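Local coordinates for SusD homolog (Bacteroides ovatus, PDB 4F53), which probably binds mucin O-glycans at the cell surface as a SusD/RagB-family outer-membrane lipoprotein with a TPR-like helical fold, at residues A[205-210]-A[442-447]; A[212-217]-A[514-519]. All blocks are in the same frame, centred on the assembly; numbering follows the deposited sequence.

Interactions 1 and 2 lie next to each other, their centres about 12 Å apart, and their segments alternate along the chain: 205-210, 212-217, 442-447, 514-519. The first two follow closely, running from the end of helix 190-207 into strand 215-216, whereas the other two come from helix 442-452 and the loop beyond helix 489-502. Interaction 1 is the deeper, its centre about 9 Å from the centre of the chain, against about 20 Å for that of interaction 2. They touch directly: T447 CG2 lies 3.5 Å from W517 CZ2, and T208 OG1 lies 3.4 Å from F214 CD2. The C-terminal part of the chain is thus packed twice against one helix-to-strand connection of this TPR-like protein.

Interaction 1 (A[205-210]-A[442-447]); sequences AMRTCY and GMESWT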
# COMPACT_ATOMS: atom_id res chain seq x y z
N ALA A 205 10.45 -6.89 8.96
CA ALA A 205 10.93 -8.22 9.31
C ALA A 205 10.08 -9.26 8.62
O ALA A 205 10.63 -10.14 7.96
CB ALA A 205 10.89 -8.42 10.82
N MSE A 206 8.74 -9.11 8.67
CA MSE A 206 7.82 -10.04 8.00
C MSE A 206 8.05 -10.06 6.45
O MSE A 206 8.01 -11.12 5.82
CB MSE A 206 6.36 -9.68 8.31
CG MSE A 206 5.41 -10.84 8.07
SE MSE A 206 5.84 -12.36 9.25
CE MSE A 206 5.61 -11.42 11.01
N ARG A 207 8.32 -8.90 5.87
CA ARG A 207 8.62 -8.74 4.45
C ARG A 207 9.80 -9.62 3.95
O ARG A 207 9.76 -10.16 2.83
CB ARG A 207 9.00 -7.27 4.18
CG ARG A 207 9.08 -6.94 2.68
CD ARG A 207 7.76 -6.45 2.17
NE ARG A 207 7.58 -5.01 2.41
CZ ARG A 207 6.52 -4.43 2.97
NH1 ARG A 207 5.50 -5.16 3.42
NH2 ARG A 207 6.43 -3.11 3.02
N THR A 208 10.84 -9.75 4.80
CA THR A 208 12.05 -10.46 4.44
C THR A 208 12.01 -11.94 4.83
O THR A 208 13.05 -12.58 4.77
CB THR A 208 13.24 -9.79 5.12
OG1 THR A 208 13.06 -9.88 6.54
CG2 THR A 208 13.44 -8.34 4.69
N CYS A 209 10.84 -12.47 5.22
CA CYS A 209 10.67 -13.84 5.75
C CYS A 209 10.99 -14.95 4.72
O CYS A 209 11.25 -16.07 5.12
CB CYS A 209 9.27 -14.03 6.34
SG CYS A 209 7.97 -14.19 5.10
N TYR A 210 10.95 -14.67 3.41
CA TYR A 210 11.24 -15.72 2.42
C TYR A 210 12.70 -15.74 1.99
O TYR A 210 13.12 -16.71 1.35
CB TYR A 210 10.34 -15.62 1.19
CG TYR A 210 8.91 -15.98 1.51
CD1 TYR A 210 8.57 -17.28 1.89
CD2 TYR A 210 7.90 -15.02 1.46
CE1 TYR A 210 7.25 -17.61 2.22
CE2 TYR A 210 6.57 -15.35 1.76
CZ TYR A 210 6.26 -16.64 2.16
OH TYR A 210 4.95 -16.94 2.45
N GLY A 442 -3.14 0.93 -0.81
CA GLY A 442 -2.77 0.05 -1.91
C GLY A 442 -1.30 -0.25 -2.03
O GLY A 442 -0.94 -1.33 -2.50
N MSE A 443 -0.44 0.72 -1.66
CA MSE A 443 1.01 0.50 -1.76
C MSE A 443 1.41 -0.73 -0.94
O MSE A 443 2.03 -1.66 -1.47
CB MSE A 443 1.81 1.75 -1.34
CG MSE A 443 3.33 1.62 -1.62
SE MSE A 443 3.74 1.28 -3.53
CE MSE A 443 4.98 -0.23 -3.35
N GLU A 444 0.94 -0.77 0.32
CA GLU A 444 1.22 -1.87 1.24
C GLU A 444 0.58 -3.16 0.74
O GLU A 444 1.24 -4.19 0.76
CB GLU A 444 0.76 -1.54 2.70
CG GLU A 444 1.28 -2.53 3.74
CD GLU A 444 2.76 -2.93 3.73
OE1 GLU A 444 3.63 -2.10 3.36
OE2 GLU A 444 3.05 -4.08 4.11
N SER A 445 -0.69 -3.09 0.31
CA SER A 445 -1.43 -4.28 -0.16
C SER A 445 -0.89 -4.86 -1.48
O SER A 445 -0.97 -6.07 -1.66
CB SER A 445 -2.93 -4.00 -0.28
OG SER A 445 -3.40 -3.87 1.05
N TRP A 446 -0.32 -4.02 -2.36
CA TRP A 446 0.34 -4.49 -3.58
C TRP A 446 1.64 -5.26 -3.17
O TRP A 446 1.90 -6.37 -3.64
CB TRP A 446 0.67 -3.32 -4.57
CG TRP A 446 1.48 -3.74 -5.77
CD1 TRP A 446 1.37 -4.92 -6.47
CD2 TRP A 446 2.53 -2.99 -6.42
NE1 TRP A 446 2.27 -4.94 -7.51
CE2 TRP A 446 3.01 -3.79 -7.49
CE3 TRP A 446 3.13 -1.73 -6.20
CZ2 TRP A 446 4.04 -3.36 -8.35
CZ3 TRP A 446 4.15 -1.30 -7.04
CH2 TRP A 446 4.61 -2.11 -8.10
N THR A 447 2.40 -4.69 -2.23
CA THR A 447 3.62 -5.34 -1.74
C THR A 447 3.27 -6.71 -1.10
O THR A 447 3.96 -7.70 -1.34
CB THR A 447 4.34 -4.39 -0.77
OG1 THR A 447 4.71 -3.20 -1.46
CG2 THR A 447 5.55 -5.01 -0.15
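R207 meets E444 through a two-nitrogen, end-on salt bridge, one guanidinium nitrogen to each carboxylate oxygen. NH1 of R207 donates to OE2 of E444 over 2.8 Å, with an N-H...O angle of 161°; NH2 of R207 reaches OE1 of E444 at 3.0 Å and bends slightly more. Both oxygens are met on their syn side, and the two flat groups are nearly coplanar, their planes 29° apart. That pairing fixes the rotation of both groups. Against one guanidinium face lies the methyl of T447: its CG2 sits 3.2 Å above the plane, over the centre, and 3.3 Å from NE of R207. The T447 side chain crosses the arginine at about a right angle. R207 starts with CG opposite the backbone nitrogen (chi1 -170°) and then bends at chi2 and chi3, which carries the guanidinium across to helix 442-452.

Further out, R207 NH2 also pairs with D129, NH1 with E448, and NE bonds to Y156 OH, so all three nitrogens of this buried group have partners. Three carboxylates around one guanidinium would be expected to favour its positive charge. A leucine in place of R207 would probably leave E444, D129 and E448 crowded together in the interior without the cation that joins them. At the helix end, T208 OG1 donates to A205 O at 2.8 Å, and T208 is the first residue to leave helical backbone angles.

The contact therefore ties the C-terminal end of helix 190-207 to the first turns of helix 442-452. Helix 110-131 contributes D129 and touches M443 and T447, while helix 423-438 packs against E444 and S445.

Interaction 2 (A[212-217]-A[514-519]); sequences AGFNVN and HVWWDC. With CA (calcium ion), chain D.
F214 and W516 both hold CG anti to the backbone nitrogen (chi1 174° and 167°), torsions that carry their rings toward one another, the two side chains crossing at about a right angle. The result is an offset edge-to-face aromatic pair in which the tryptophan supplies the edge and the phenylalanine the face. The evidence is direct: the F214 ring and the six-membered ring of W516 have centroids 5.2 Å apart and planes at 70°. CH2 of W516 stands 3.5 Å above the F214 ring plane, displaced toward its rim, and CZ2 of W516 comes to 3.5 Å from CD1 of F214. Relative to the indole, that same CD1 lies at the edge, near the ring plane. Both rings are buried, and Q153 of helix 152-173 touches each of them.

Each segment is also shaped from within. N215 ND2 donates to G213 O at 3.2 Å in a nearly straight bond, while G213 takes the positive phi that favours glycine. In the other segment, H514 ND1 donates to D518 O at 3.0 Å, spanning the type I turn from V515 to D518 on which W516 sits. D518 also pairs with R476, and H514 NE2 bonds to E473.

Beyond the strand, N217 OD1 binds a calcium ion at 2.3 Å; three waters are further ligands, and ND2 of N217 bonds to E161. The contact is thus aromatic packing of a C-terminal turn against the loop leading into the short, weakly bonded antiparallel hairpin 215-216/219-220, with the calcium site at the hairpin's turn.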
# COMPACT_ATOMS: atom_id res chain seq x y z
N ALA A 212 16.29 -16.59 2.30
CA ALA A 212 17.12 -17.56 3.03
C ALA A 212 18.39 -16.90 3.61
O ALA A 212 19.12 -16.21 2.89
CB ALA A 212 17.52 -18.70 2.10
N GLY A 213 18.59 -17.08 4.91
CA GLY A 213 19.75 -16.59 5.64
C GLY A 213 19.81 -15.09 5.88
O GLY A 213 20.85 -14.59 6.34
N PHE A 214 18.72 -14.35 5.61
CA PHE A 214 18.74 -12.91 5.83
C PHE A 214 18.92 -12.58 7.31
O PHE A 214 18.23 -13.14 8.18
CB PHE A 214 17.47 -12.22 5.27
CG PHE A 214 17.39 -10.74 5.62
CD1 PHE A 214 18.28 -9.83 5.07
CD2 PHE A 214 16.47 -10.28 6.56
CE1 PHE A 214 18.22 -8.48 5.40
CE2 PHE A 214 16.42 -8.93 6.89
CZ PHE A 214 17.28 -8.03 6.30
N ASN A 215 19.81 -11.64 7.58
CA ASN A 215 20.05 -11.12 8.91
C ASN A 215 20.63 -9.71 8.82
O ASN A 215 21.22 -9.35 7.80
CB ASN A 215 20.97 -12.05 9.76
CG ASN A 215 22.41 -12.04 9.31
OD1 ASN A 215 23.24 -11.28 9.82
ND2 ASN A 215 22.72 -12.82 8.28
N VAL A 216 20.40 -8.91 9.86
CA VAL A 216 20.93 -7.55 10.03
C VAL A 216 21.74 -7.60 11.31
O VAL A 216 21.16 -7.71 12.40
CB VAL A 216 19.84 -6.45 10.06
CG1 VAL A 216 20.46 -5.06 10.14
CG2 VAL A 216 18.93 -6.54 8.84
N ASN A 217 23.09 -7.58 11.19
CA ASN A 217 24.03 -7.68 12.30
C ASN A 217 23.73 -8.92 13.17
O ASN A 217 23.72 -8.82 14.41
CB ASN A 217 24.01 -6.39 13.15
CG ASN A 217 24.30 -5.15 12.35
OD1 ASN A 217 25.17 -5.13 11.50
ND2 ASN A 217 23.56 -4.07 12.61
N HIS A 514 11.14 -9.97 -10.34
CA HIS A 514 10.90 -9.99 -8.91
C HIS A 514 12.02 -9.26 -8.21
O HIS A 514 13.19 -9.46 -8.53
CB HIS A 514 10.80 -11.43 -8.38
CG HIS A 514 9.54 -12.13 -8.76
ND1 HIS A 514 8.96 -13.09 -7.93
CD2 HIS A 514 8.78 -12.02 -9.89
CE1 HIS A 514 7.87 -13.51 -8.56
NE2 HIS A 514 7.72 -12.89 -9.75
N VAL A 515 11.65 -8.41 -7.26
CA VAL A 515 12.58 -7.70 -6.39
C VAL A 515 13.12 -8.76 -5.38
O VAL A 515 12.59 -9.89 -5.30
CB VAL A 515 11.95 -6.42 -5.71
CG1 VAL A 515 11.48 -5.43 -6.77
CG2 VAL A 515 10.81 -6.77 -4.75
N TRP A 516 14.20 -8.41 -4.67
CA TRP A 516 14.89 -9.28 -3.72
C TRP A 516 13.94 -10.00 -2.70
O TRP A 516 14.07 -11.21 -2.57
CB TRP A 516 15.97 -8.45 -3.01
CG TRP A 516 16.58 -9.09 -1.80
CD1 TRP A 516 17.54 -10.06 -1.77
CD2 TRP A 516 16.31 -8.75 -0.44
NE1 TRP A 516 17.86 -10.37 -0.47
CE2 TRP A 516 17.13 -9.57 0.37
CE3 TRP A 516 15.44 -7.82 0.18
CZ2 TRP A 516 17.11 -9.50 1.77
CZ3 TRP A 516 15.45 -7.73 1.56
CH2 TRP A 516 16.26 -8.57 2.34
N TRP A 517 13.01 -9.29 -2.01
CA TRP A 517 12.14 -9.95 -1.00
C TRP A 517 11.06 -10.82 -1.63
O TRP A 517 10.48 -11.67 -0.95
CB TRP A 517 11.50 -8.93 -0.01
CG TRP A 517 10.79 -7.74 -0.61
CD1 TRP A 517 11.19 -6.43 -0.54
CD2 TRP A 517 9.50 -7.73 -1.27
NE1 TRP A 517 10.27 -5.62 -1.18
CE2 TRP A 517 9.23 -6.39 -1.64
CE3 TRP A 517 8.55 -8.72 -1.59
CZ2 TRP A 517 8.09 -6.03 -2.38
CZ3 TRP A 517 7.43 -8.37 -2.33
CH2 TRP A 517 7.20 -7.04 -2.71
N ASP A 518 10.78 -10.62 -2.93
CA ASP A 518 9.71 -11.33 -3.65
C ASP A 518 10.25 -12.68 -4.12
O ASP A 518 10.44 -12.91 -5.31
CB ASP A 518 9.18 -10.47 -4.81
CG ASP A 518 7.95 -10.98 -5.53
OD1 ASP A 518 7.42 -12.04 -5.12
OD2 ASP A 518 7.52 -10.33 -6.53
N CYS A 519 10.50 -13.58 -3.16
CA CYS A 519 11.09 -14.87 -3.49
C CYS A 519 10.38 -16.02 -2.79
O CYS A 519 11.04 -17.03 -2.49
CB CYS A 519 12.58 -14.86 -3.19
SG CYS A 519 12.98 -14.38 -1.49
CA CA D . 27.34 -4.67 10.84
O HOH W 1 28.45 -3.46 8.62
O HOH W 2 26.57 -2.36 10.02
O HOH W 3 27.77 -7.04 11.94